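Local atomic coordinates of tylactone synthase starter module and modules 1 & 2 (Streptomyces fradiae, PDB entry 2Z5L), a protein that probably uses NADPH to reduce the beta-keto group of the growing tylactone chain, setting its hydroxyl stereochemistry, as the first ketoreductase of the tylosin polyketide synthase. Residues E416-W430 with L464-V478. Sequence-based numbering, arbitrary orientation.
Sequences ERRRAAGLPATSVAW and LLGAMGRNDVCVTVV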
# COMPACT_ATOMS: atom_id res chain seq x y z
N GLU A 416 10.96 1.42 -3.61
CA GLU A 416 11.80 0.27 -3.94
C GLU A 416 12.36 0.38 -5.35
O GLU A 416 13.57 0.24 -5.55
CB GLU A 416 11.01 -1.05 -3.81
CG GLU A 416 10.42 -1.30 -2.43
CD GLU A 416 10.01 -2.75 -2.20
OE1 GLU A 416 10.90 -3.62 -2.12
OE2 GLU A 416 8.80 -3.03 -2.10
N ARG A 417 11.49 0.64 -6.31
CA ARG A 417 11.96 0.76 -7.68
C ARG A 417 12.97 1.88 -7.85
O ARG A 417 13.92 1.76 -8.64
CB ARG A 417 10.80 0.95 -8.64
CG ARG A 417 9.88 -0.26 -8.74
CD ARG A 417 9.01 -0.17 -9.97
NE ARG A 417 8.25 1.08 -10.02
CZ ARG A 417 7.16 1.32 -9.29
NH1 ARG A 417 6.70 0.40 -8.45
NH2 ARG A 417 6.52 2.47 -9.41
N ARG A 418 12.78 2.98 -7.12
CA ARG A 418 13.69 4.13 -7.22
C ARG A 418 15.10 3.82 -6.73
O ARG A 418 16.08 4.04 -7.44
CB ARG A 418 13.15 5.33 -6.44
CG ARG A 418 12.18 6.20 -7.20
CD ARG A 418 11.76 7.40 -6.36
NE ARG A 418 12.86 8.33 -6.12
CZ ARG A 418 13.28 9.25 -6.99
NH1 ARG A 418 12.69 9.37 -8.17
NH2 ARG A 418 14.29 10.06 -6.67
N ARG A 419 15.18 3.33 -5.50
CA ARG A 419 16.46 3.02 -4.90
C ARG A 419 17.23 2.00 -5.74
O ARG A 419 18.36 2.26 -6.14
CB ARG A 419 16.24 2.51 -3.48
CG ARG A 419 15.76 3.60 -2.53
CD ARG A 419 16.90 4.52 -2.14
NE ARG A 419 17.79 3.87 -1.18
CZ ARG A 419 17.56 3.80 0.13
NH1 ARG A 419 16.48 4.37 0.65
NH2 ARG A 419 18.39 3.13 0.91
N ALA A 420 16.60 0.86 -6.02
CA ALA A 420 17.25 -0.17 -6.82
C ALA A 420 17.68 0.36 -8.18
O ALA A 420 18.40 -0.31 -8.92
CB ALA A 420 16.32 -1.37 -6.98
N ALA A 421 17.25 1.57 -8.50
CA ALA A 421 17.59 2.20 -9.77
C ALA A 421 18.64 3.30 -9.58
O ALA A 421 18.98 4.03 -10.51
CB ALA A 421 16.34 2.79 -10.41
N GLY A 422 19.15 3.42 -8.36
CA GLY A 422 20.15 4.44 -8.08
C GLY A 422 19.58 5.82 -7.84
O GLY A 422 20.29 6.82 -7.94
N LEU A 423 18.29 5.89 -7.53
CA LEU A 423 17.64 7.15 -7.24
C LEU A 423 17.26 7.19 -5.76
O LEU A 423 16.83 6.18 -5.20
CB LEU A 423 16.40 7.33 -8.12
CG LEU A 423 16.68 7.52 -9.62
CD1 LEU A 423 15.44 7.20 -10.45
CD2 LEU A 423 17.13 8.95 -9.87
N PRO A 424 17.43 8.35 -5.11
CA PRO A 424 17.09 8.50 -3.69
C PRO A 424 15.59 8.32 -3.47
O PRO A 424 14.79 8.67 -4.34
CB PRO A 424 17.58 9.91 -3.37
CG PRO A 424 17.31 10.64 -4.65
CD PRO A 424 17.78 9.65 -5.70
N ALA A 425 15.22 7.77 -2.32
CA ALA A 425 13.81 7.55 -1.99
C ALA A 425 13.66 6.83 -0.66
O ALA A 425 14.44 5.94 -0.34
CB ALA A 425 13.13 6.73 -3.11
N THR A 426 12.65 7.23 0.11
CA THR A 426 12.35 6.64 1.41
C THR A 426 10.82 6.64 1.56
O THR A 426 10.18 7.66 1.30
CB THR A 426 12.96 7.48 2.56
OG1 THR A 426 14.34 7.77 2.28
CG2 THR A 426 12.87 6.73 3.87
N SER A 427 10.24 5.52 1.97
CA SER A 427 8.79 5.42 2.14
C SER A 427 8.44 4.93 3.53
O SER A 427 8.79 3.81 3.91
CB SER A 427 8.19 4.47 1.09
OG SER A 427 6.78 4.42 1.18
N VAL A 428 7.74 5.77 4.30
CA VAL A 428 7.37 5.40 5.67
C VAL A 428 5.87 5.15 5.80
O VAL A 428 5.06 6.03 5.51
CB VAL A 428 7.78 6.51 6.67
CG1 VAL A 428 7.54 6.02 8.08
CG2 VAL A 428 9.24 6.88 6.47
N ALA A 429 5.52 3.95 6.25
CA ALA A 429 4.13 3.57 6.45
C ALA A 429 3.71 3.98 7.86
O ALA A 429 3.84 3.20 8.82
CB ALA A 429 3.96 2.06 6.26
N TRP A 430 3.20 5.20 7.99
CA TRP A 430 2.81 5.74 9.28
C TRP A 430 1.61 5.07 9.91
O TRP A 430 0.81 4.40 9.25
CB TRP A 430 2.54 7.24 9.16
CG TRP A 430 3.75 8.02 8.74
CD1 TRP A 430 4.08 8.42 7.47
CD2 TRP A 430 4.85 8.41 9.57
NE1 TRP A 430 5.31 9.02 7.47
CE2 TRP A 430 5.82 9.02 8.74
CE3 TRP A 430 5.13 8.28 10.94
CZ2 TRP A 430 7.03 9.51 9.22
CZ3 TRP A 430 6.35 8.78 11.43
CH2 TRP A 430 7.28 9.37 10.57
N LEU A 464 11.14 9.98 11.61
CA LEU A 464 11.35 10.22 10.18
C LEU A 464 12.82 10.54 9.96
O LEU A 464 13.50 9.89 9.16
CB LEU A 464 10.50 11.41 9.70
CG LEU A 464 10.72 11.86 8.25
CD1 LEU A 464 10.43 10.72 7.31
CD2 LEU A 464 9.81 13.05 7.94
N LEU A 465 13.31 11.54 10.68
CA LEU A 465 14.70 11.94 10.57
C LEU A 465 15.61 10.75 10.90
O LEU A 465 16.68 10.58 10.30
CB LEU A 465 14.99 13.12 11.51
CG LEU A 465 14.15 14.37 11.19
CD1 LEU A 465 14.63 15.54 12.05
CD2 LEU A 465 14.28 14.72 9.71
N GLY A 466 15.17 9.92 11.84
CA GLY A 466 15.95 8.75 12.22
C GLY A 466 15.98 7.73 11.09
O GLY A 466 17.02 7.16 10.78
N ALA A 467 14.83 7.50 10.48
CA ALA A 467 14.72 6.55 9.39
C ALA A 467 15.53 7.05 8.22
O ALA A 467 16.20 6.27 7.54
CB ALA A 467 13.25 6.39 8.98
N MET A 468 15.47 8.36 7.98
CA MET A 468 16.21 8.97 6.87
C MET A 468 17.72 8.86 7.10
O MET A 468 18.51 8.84 6.15
CB MET A 468 15.79 10.44 6.70
CG MET A 468 14.43 10.63 6.04
SD MET A 468 13.98 12.39 6.01
CE MET A 468 14.75 12.90 4.44
N GLY A 469 18.11 8.79 8.37
CA GLY A 469 19.52 8.65 8.69
C GLY A 469 19.99 7.27 8.27
O GLY A 469 21.00 7.13 7.59
N ARG A 470 19.24 6.24 8.66
CA ARG A 470 19.57 4.86 8.33
C ARG A 470 19.53 4.64 6.83
O ARG A 470 20.05 3.64 6.31
CB ARG A 470 18.58 3.90 8.99
CG ARG A 470 18.63 3.86 10.50
CD ARG A 470 17.66 2.81 11.00
NE ARG A 470 17.78 1.57 10.23
CZ ARG A 470 18.74 0.66 10.39
NH1 ARG A 470 19.68 0.86 11.31
NH2 ARG A 470 18.77 -0.43 9.64
N ASN A 471 18.90 5.59 6.14
CA ASN A 471 18.71 5.56 4.70
C ASN A 471 17.76 4.42 4.33
O ASN A 471 18.00 3.70 3.36
CB ASN A 471 20.03 5.38 3.96
CG ASN A 471 20.15 6.30 2.76
OD1 ASN A 471 19.84 5.91 1.63
ND2 ASN A 471 20.61 7.53 3.00
N ASP A 472 16.70 4.26 5.11
CA ASP A 472 15.72 3.21 4.85
C ASP A 472 15.06 3.38 3.48
O ASP A 472 15.03 4.47 2.92
CB ASP A 472 14.61 3.22 5.91
CG ASP A 472 15.12 2.92 7.30
OD1 ASP A 472 15.77 1.87 7.51
OD2 ASP A 472 14.84 3.74 8.19
N VAL A 473 14.53 2.27 2.97
CA VAL A 473 13.81 2.25 1.70
C VAL A 473 12.33 2.24 2.10
O VAL A 473 11.56 3.11 1.71
CB VAL A 473 14.16 1.00 0.86
CG1 VAL A 473 13.21 0.88 -0.33
CG2 VAL A 473 15.61 1.12 0.35
N CYS A 474 11.94 1.24 2.90
CA CYS A 474 10.57 1.17 3.39
C CYS A 474 10.63 0.71 4.82
O CYS A 474 11.36 -0.21 5.17
CB CYS A 474 9.71 0.19 2.58
SG CYS A 474 9.12 0.81 0.99
N VAL A 475 9.86 1.38 5.66
CA VAL A 475 9.81 1.02 7.06
C VAL A 475 8.45 1.44 7.57
O VAL A 475 7.86 2.38 7.06
CB VAL A 475 10.92 1.75 7.86
CG1 VAL A 475 10.74 3.26 7.76
CG2 VAL A 475 10.90 1.30 9.31
N THR A 476 7.96 0.70 8.56
CA THR A 476 6.68 0.99 9.17
C THR A 476 6.97 1.58 10.53
O THR A 476 7.60 0.94 11.38
CB THR A 476 5.82 -0.29 9.38
OG1 THR A 476 5.50 -0.89 8.12
CG2 THR A 476 4.52 0.05 10.10
N VAL A 477 6.55 2.82 10.74
CA VAL A 477 6.75 3.47 12.02
C VAL A 477 5.38 3.58 12.66
O VAL A 477 4.60 4.46 12.29
CB VAL A 477 7.35 4.88 11.85
CG1 VAL A 477 7.50 5.54 13.21
CG2 VAL A 477 8.70 4.80 11.15
N VAL A 478 5.08 2.69 13.59
CA VAL A 478 3.78 2.72 14.25
C VAL A 478 3.86 2.39 15.73
O VAL A 478 4.68 1.58 16.15
CB VAL A 478 2.78 1.71 13.63
CG1 VAL A 478 1.39 1.95 14.20
CG2 VAL A 478 2.78 1.81 12.12
O HOH W 1 17.08 7.34 0.38
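The guanidinium of R419 is packed on both faces: CG2 of V473 sits over its centre, 3.3 Å from R419 CZ, and OD1 of N471 lies across the other face, displaced toward the rim. This site lies where two neighbouring parallel strands, 426-430 and 474-477, begin in the Rossmann-type sheet of the ketoreductase; strand 386-391 pairs with 426-430 along its other edge. At the guanidinium edge are two carbonyls: R419 NH2 donates to N471 O (2.5 Å) and R419 NH1 to D472 O (2.7 Å). R419 NH1 also donates to A425 O, so one side chain joins helix 402-419 to the loops leading into both strands. The W430 ring, at the far end of 426-430, has CG1 of V428 over one face, offset toward the rim, and CB of L464 at its edge, 3.9 Å from W430 CH2. S427 N to V473 O (2.8 Å), V475 N to S427 O and A429 N to V475 O (2.9 Å, 166° at the hydrogen) set the register. V428, W430, V475 and V477 turn to the face covered by helix 457-470. A V428 chi1 of -173° swings CG1 away from the backbone N, bringing it 3.5 Å from V477 CG2.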